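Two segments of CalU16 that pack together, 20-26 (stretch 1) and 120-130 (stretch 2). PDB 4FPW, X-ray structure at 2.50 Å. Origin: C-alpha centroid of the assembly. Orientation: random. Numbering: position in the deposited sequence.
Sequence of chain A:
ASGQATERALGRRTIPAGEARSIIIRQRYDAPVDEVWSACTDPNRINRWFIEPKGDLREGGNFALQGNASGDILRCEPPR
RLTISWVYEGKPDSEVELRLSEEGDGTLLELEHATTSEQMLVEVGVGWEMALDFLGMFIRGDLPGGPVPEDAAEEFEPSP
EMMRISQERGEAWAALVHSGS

Stretch 1 (20-26) ARSIIIR
Stretch 2 120-130: MLVEVGVGWEM

How do the two backbones lie against each other? Residues 20-26 form an extended strand and 120-130 a helix, running in nearly the same direction with axes 19° apart and 8.1 Å apart at closest approach. The register is set by Ile23 and Gly125, whose CA atoms are 5.5 Å apart. No hydrogen bond crosses between them; the contact, largely apolar packing, buries 370 Å² summed over both sides.

What does the start of stretch 2 contribute? Leu121 (chi1 -92°, chi2 t) leaves its backbone sideways, yet its end reaches the strand, and it has the largest covered area of any residue here. Its CD2 lies 3.7 Å from Ser22 CA and 3.6 Å from Ile23 CD1, while its CD1 sits 4.1 Å from Arg21 NE, at the edge of the guanidinium. Ser22 (chi1 p) points its CB away, leaving its backbone open to the leucine methyl. Glu123 also points away and stays exposed.

Why does glycine suit position 125? Ile23 points toward the helix with chi1 at -103° and chi2 p, bringing its CG1 to 3.3 Å from Gly125 CA. An ideal CB on Gly125 would lie 2.6 Å from Ile23 CG1, a clash, so the bare CA admits the isoleucine. The helix continues through hydrogen bonds from Gly125 N to Leu121 O (3.1 Å) and Glu129 N to Gly125 O (3.1 Å).

How is the next helical turn engaged? Ile25 (chi1 m, chi2 t) also points toward the helix; its CD1 lies 3.5 Å from Gly125 O, 3.8 Å from Trp128 CB and 3.7 Å from Glu129 CG. Trp128 (chi1 m, chi2 107°) offers its CB while its indole leads away. Glu129 (chi1 m, chi2 t) presents aliphatic carbon, its carboxylate oxygens being hydrogen-bonded elsewhere in the structure. Between these inward isoleucines, Ile24 points away.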

# COMPACT_ATOMS: atom_id res chain seq x y z
N ALA A 20 7.82 12.38 8.08
CA ALA A 20 8.23 11.17 7.39
C ALA A 20 8.46 11.42 5.91
O ALA A 20 7.89 12.35 5.33
CB ALA A 20 7.17 10.10 7.59
N ARG A 21 9.32 10.60 5.31
CA ARG A 21 9.40 10.49 3.84
C ARG A 21 8.40 9.39 3.44
O ARG A 21 7.69 8.88 4.30
CB ARG A 21 10.82 10.15 3.37
CG ARG A 21 11.93 10.77 4.21
CD ARG A 21 13.20 11.16 3.45
NE ARG A 21 13.70 10.14 2.52
CZ ARG A 21 14.83 10.25 1.83
NH1 ARG A 21 15.62 11.31 1.98
NH2 ARG A 21 15.20 9.28 1.00
N SER A 22 8.32 9.02 2.17
CA SER A 22 7.39 7.96 1.76
C SER A 22 7.73 7.23 0.46
O SER A 22 8.42 7.74 -0.43
CB SER A 22 5.96 8.50 1.66
OG SER A 22 5.87 9.58 0.75
N ILE A 23 7.21 6.01 0.41
CA ILE A 23 7.16 5.15 -0.74
C ILE A 23 5.93 5.52 -1.52
O ILE A 23 4.87 5.74 -0.94
CB ILE A 23 7.05 3.68 -0.28
CG1 ILE A 23 8.41 2.98 -0.40
CG2 ILE A 23 5.98 2.89 -1.03
CD1 ILE A 23 9.59 3.80 0.07
N ILE A 24 6.07 5.60 -2.85
CA ILE A 24 4.93 5.86 -3.72
C ILE A 24 4.99 4.92 -4.91
O ILE A 24 5.96 4.93 -5.67
CB ILE A 24 4.90 7.33 -4.19
CG1 ILE A 24 4.53 8.26 -3.03
CG2 ILE A 24 3.87 7.51 -5.30
CD1 ILE A 24 4.84 9.72 -3.28
N ILE A 25 3.94 4.11 -5.07
CA ILE A 25 3.88 3.10 -6.09
C ILE A 25 2.73 3.47 -6.99
O ILE A 25 1.62 3.71 -6.51
CB ILE A 25 3.65 1.73 -5.47
CG1 ILE A 25 4.96 1.24 -4.84
CG2 ILE A 25 3.17 0.71 -6.51
CD1 ILE A 25 4.74 0.11 -3.86
N ARG A 26 3.01 3.51 -8.30
CA ARG A 26 2.02 3.85 -9.30
C ARG A 26 1.93 2.73 -10.30
O ARG A 26 2.94 2.29 -10.86
CB ARG A 26 2.39 5.14 -10.03
CG ARG A 26 2.77 6.31 -9.12
CD ARG A 26 2.77 7.61 -9.90
NE ARG A 26 2.91 8.78 -9.03
CZ ARG A 26 4.05 9.44 -8.79
NH1 ARG A 26 5.21 9.09 -9.34
NH2 ARG A 26 4.01 10.50 -7.98
N MSE A 120 12.54 1.23 7.38
CA MSE A 120 11.19 0.85 7.02
C MSE A 120 10.70 1.38 5.65
O MSE A 120 9.65 0.94 5.16
CB MSE A 120 10.24 1.34 8.10
CG MSE A 120 8.88 0.67 8.14
SE MSE A 120 7.95 1.25 9.56
CE MSE A 120 6.41 0.35 9.35
N LEU A 121 11.40 2.33 5.04
CA LEU A 121 10.96 2.81 3.72
C LEU A 121 11.04 1.66 2.73
O LEU A 121 10.02 1.21 2.20
CB LEU A 121 11.80 3.98 3.19
CG LEU A 121 11.38 5.41 3.47
CD1 LEU A 121 12.23 6.34 2.62
CD2 LEU A 121 9.93 5.67 3.18
N VAL A 122 12.26 1.18 2.53
CA VAL A 122 12.52 0.07 1.64
C VAL A 122 11.51 -1.04 1.92
O VAL A 122 10.63 -1.30 1.08
CB VAL A 122 13.95 -0.47 1.83
CG1 VAL A 122 14.25 -1.59 0.84
CG2 VAL A 122 14.97 0.65 1.67
N GLU A 123 11.58 -1.61 3.13
CA GLU A 123 10.79 -2.78 3.56
C GLU A 123 9.32 -2.76 3.17
O GLU A 123 8.71 -3.80 2.93
CB GLU A 123 10.87 -2.94 5.07
CG GLU A 123 12.22 -3.45 5.53
CD GLU A 123 12.40 -3.45 7.02
OE1 GLU A 123 11.51 -2.94 7.75
OE2 GLU A 123 13.45 -3.96 7.47
N VAL A 124 8.78 -1.56 3.09
CA VAL A 124 7.37 -1.37 2.86
C VAL A 124 7.08 -1.21 1.35
O VAL A 124 6.18 -1.85 0.81
CB VAL A 124 6.93 -0.20 3.74
CG1 VAL A 124 5.89 0.67 3.09
CG2 VAL A 124 6.43 -0.72 5.09
N GLY A 125 7.88 -0.38 0.67
CA GLY A 125 7.84 -0.29 -0.78
C GLY A 125 7.88 -1.66 -1.42
O GLY A 125 7.02 -1.99 -2.24
N VAL A 126 8.86 -2.46 -1.02
CA VAL A 126 8.98 -3.82 -1.53
C VAL A 126 7.78 -4.66 -1.13
O VAL A 126 7.22 -5.37 -1.94
CB VAL A 126 10.29 -4.49 -1.05
CG1 VAL A 126 10.35 -5.93 -1.51
CG2 VAL A 126 11.52 -3.73 -1.54
N GLY A 127 7.36 -4.56 0.13
CA GLY A 127 6.27 -5.35 0.65
C GLY A 127 4.97 -5.09 -0.05
O GLY A 127 4.19 -6.01 -0.30
N TRP A 128 4.71 -3.83 -0.37
CA TRP A 128 3.51 -3.52 -1.16
C TRP A 128 3.62 -3.98 -2.60
O TRP A 128 2.63 -4.41 -3.19
CB TRP A 128 3.19 -2.03 -1.12
CG TRP A 128 2.60 -1.67 0.17
CD1 TRP A 128 3.20 -0.96 1.16
CD2 TRP A 128 1.31 -2.05 0.67
NE1 TRP A 128 2.36 -0.86 2.23
CE2 TRP A 128 1.19 -1.51 1.96
CE3 TRP A 128 0.23 -2.77 0.13
CZ2 TRP A 128 0.04 -1.66 2.74
CZ3 TRP A 128 -0.92 -2.92 0.91
CH2 TRP A 128 -1.00 -2.37 2.20
N GLU A 129 4.81 -3.89 -3.17
CA GLU A 129 4.99 -4.30 -4.56
C GLU A 129 4.68 -5.77 -4.72
O GLU A 129 4.00 -6.14 -5.67
CB GLU A 129 6.40 -4.01 -5.03
CG GLU A 129 6.56 -2.63 -5.65
CD GLU A 129 7.97 -2.42 -6.15
OE1 GLU A 129 8.85 -2.07 -5.34
OE2 GLU A 129 8.22 -2.64 -7.34
N MSE A 130 5.17 -6.59 -3.79
CA MSE A 130 4.90 -8.03 -3.81
C MSE A 130 3.42 -8.24 -3.74
O MSE A 130 2.85 -9.06 -4.47
CB MSE A 130 5.50 -8.75 -2.61
CG MSE A 130 7.03 -8.65 -2.51
SE MSE A 130 7.94 -9.55 -4.02
CE MSE A 130 9.60 -8.63 -3.62